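Local coordinates for Low molecular weight phosphotyrosine phosphatase family protein (Streptococcus pyogenes, PDB 5GOT) that probably hydrolyses phosphotyrosine in proteins, as a bacterial member of the low molecular weight protein tyrosine phosphatase family, at residues 7-12 and 39-44. Residues are numbered along the deposited sequence; the frame is centred on the assembly and turned at random.
Sequences VCLGNI and SDWEHG
Leu9 and Ser39 come together with their CA atoms 5.7 Å apart, where the loop leaving strand 2-8 passes the type I beta turn from Asp40 to His43. The Leu9 carbonyl takes both hydrogen bonds of the contact: Ser39 N lies in the carbonyl plane with N to Leu9 O at 3.2 Å, while Ser39 OG, at 2.9 Å from the same O, donates from above that plane. Ser39 OG sits between its own backbone N and carbonyl carbon (chi1 80°), from where it also accepts from Trp41 N at 3.0 Å in a nearly straight bond (167°). That ST turn ties the start of the beta turn to the gripped carbonyl. Both methyls of Leu9 reach the six-membered ring of the Trp41 indole. Leu9 CD2 lies 4.0 Å from Trp41 CE3, and CD1 lies over one ring face toward its rim while also touching Ser39 CB. Farther along, Glu42 CB rests 3.5 Å from Gly10 O. The Glu42 chain bends at chi2 (-75°) and crosses Ile12 at about a right angle, bringing its CD within 3.7 Å of Ile12 CD1; Glu42 OE1 is hydrogen-bonded to Asn45 ND2. Cys8 opens the CX5R(S/T) phosphate-binding P-loop of this family and is probably its nucleophile; its SG accepts a weak bond from Asn11 N. The contact thus joins the Leu9 to Ile12 part of the P-loop, between strand 2-8 and helix 14-23, to the loop running from neighbouring parallel strand 31-37 to helix 49-57.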
loop_
_atom_site.group_PDB
_atom_site.type_symbol
_atom_site.label_atom_id
_atom_site.label_comp_id
_atom_site.label_asym_id
_atom_site.label_seq_id
_atom_site.Cartn_x
_atom_site.Cartn_y
_atom_site.Cartn_z
ATOM N N VAL A 7 -3.062 -0.293 2.678
ATOM C CA VAL A 7 -4.502 -0.201 2.871
ATOM C C VAL A 7 -4.941 1.249 2.751
ATOM O O VAL A 7 -4.279 2.152 3.278
ATOM C CB VAL A 7 -4.926 -0.779 4.243
ATOM C CG1 VAL A 7 -6.408 -0.634 4.408
ATOM C CG2 VAL A 7 -4.512 -2.246 4.383
ATOM N N CYS A 8 -6.047 1.479 2.043
ATOM C CA CYS A 8 -6.741 2.769 2.084
ATOM C C CYS A 8 -8.244 2.481 2.102
ATOM O O CYS A 8 -8.666 1.340 2.301
ATOM C CB CYS A 8 -6.313 3.690 0.932
ATOM S SG CYS A 8 -6.815 3.154 -0.762
ATOM N N LEU A 9 -9.062 3.525 1.948
ATOM C CA LEU A 9 -10.502 3.362 2.127
ATOM C C LEU A 9 -11.102 2.458 1.047
ATOM O O LEU A 9 -11.884 1.542 1.346
ATOM C CB LEU A 9 -11.185 4.733 2.123
ATOM C CG LEU A 9 -12.718 4.722 2.025
ATOM C CD1 LEU A 9 -13.341 4.233 3.308
ATOM C CD2 LEU A 9 -13.248 6.104 1.663
ATOM N N GLY A 10 -10.745 2.700 -0.216
ATOM C CA GLY A 10 -11.366 1.987 -1.318
ATOM C C GLY A 10 -10.464 1.084 -2.131
ATOM O O GLY A 10 -10.967 0.340 -2.979
ATOM N N ASN A 11 -9.140 1.131 -1.912
ATOM C CA ASN A 11 -8.204 0.228 -2.601
ATOM C C ASN A 11 -8.309 0.379 -4.125
ATOM O O ASN A 11 -8.234 -0.596 -4.873
ATOM C CB ASN A 11 -8.441 -1.236 -2.172
ATOM C CG ASN A 11 -7.371 -2.216 -2.679
ATOM O OD1 ASN A 11 -7.695 -3.359 -3.052
ATOM N ND2 ASN A 11 -6.096 -1.802 -2.654
ATOM N N ILE A 12 -8.493 1.614 -4.592
ATOM C CA ILE A 12 -8.381 1.896 -6.021
ATOM C C ILE A 12 -7.441 3.048 -6.330
ATOM O O ILE A 12 -6.978 3.145 -7.478
ATOM C CB ILE A 12 -9.769 2.148 -6.669
ATOM C CG1 ILE A 12 -10.441 3.422 -6.138
ATOM C CG2 ILE A 12 -10.704 0.937 -6.519
ATOM C CD1 ILE A 12 -11.741 3.757 -6.914
ATOM N N SER A 39 -13.051 -0.562 3.494
ATOM C CA SER A 39 -14.487 -0.599 3.239
ATOM C C SER A 39 -14.825 -1.516 2.072
ATOM O O SER A 39 -13.948 -2.025 1.369
ATOM C CB SER A 39 -15.024 0.793 2.925
ATOM O OG SER A 39 -14.746 1.103 1.567
ATOM N N ASP A 40 -16.145 -1.676 1.883
ATOM C CA ASP A 40 -16.852 -2.292 0.766
ATOM C C ASP A 40 -16.990 -1.392 -0.442
ATOM O O ASP A 40 -17.396 -1.874 -1.503
ATOM C CB ASP A 40 -18.287 -2.637 1.183
ATOM C CG ASP A 40 -18.494 -4.082 1.344
ATOM O OD1 ASP A 40 -17.523 -4.833 1.101
ATOM O OD2 ASP A 40 -19.625 -4.482 1.706
ATOM N N TRP A 41 -16.722 -0.098 -0.283
ATOM C CA TRP A 41 -17.366 0.917 -1.102
ATOM C C TRP A 41 -16.930 0.896 -2.564
ATOM O O TRP A 41 -17.592 1.527 -3.389
ATOM C CB TRP A 41 -17.116 2.288 -0.476
ATOM C CG TRP A 41 -17.676 2.404 0.921
ATOM C CD1 TRP A 41 -18.364 1.443 1.618
ATOM C CD2 TRP A 41 -17.610 3.547 1.779
ATOM N NE1 TRP A 41 -18.728 1.923 2.848
ATOM C CE2 TRP A 41 -18.274 3.209 2.978
ATOM C CE3 TRP A 41 -17.047 4.825 1.654
ATOM C CZ2 TRP A 41 -18.393 4.100 4.041
ATOM C CZ3 TRP A 41 -17.173 5.711 2.709
ATOM C CH2 TRP A 41 -17.837 5.344 3.890
ATOM N N GLU A 42 -15.848 0.195 -2.906
ATOM C CA GLU A 42 -15.377 0.132 -4.284
ATOM C C GLU A 42 -15.111 -1.305 -4.710
ATOM O O GLU A 42 -14.419 -1.530 -5.712
ATOM C CB GLU A 42 -14.110 0.983 -4.459
ATOM C CG GLU A 42 -14.309 2.484 -4.197
ATOM C CD GLU A 42 -15.039 3.188 -5.341
ATOM O OE1 GLU A 42 -15.224 2.541 -6.393
ATOM O OE2 GLU A 42 -15.415 4.380 -5.202
ATOM N N HIS A 43 -15.642 -2.283 -3.971
ATOM C CA HIS A 43 -15.164 -3.654 -4.106
ATOM C C HIS A 43 -15.415 -4.185 -5.510
ATOM O O HIS A 43 -16.489 -3.984 -6.089
ATOM C CB HIS A 43 -15.818 -4.558 -3.055
ATOM C CG HIS A 43 -17.210 -4.989 -3.400
ATOM N ND1 HIS A 43 -17.473 -6.049 -4.242
ATOM C CD2 HIS A 43 -18.415 -4.501 -3.020
ATOM C CE1 HIS A 43 -18.780 -6.194 -4.369
ATOM N NE2 HIS A 43 -19.375 -5.270 -3.634
ATOM N N GLY A 44 -14.402 -4.839 -6.071
ATOM C CA GLY A 44 -14.473 -5.362 -7.407
ATOM C C GLY A 44 -14.040 -4.407 -8.499
ATOM O O GLY A 44 -13.742 -4.860 -9.606
#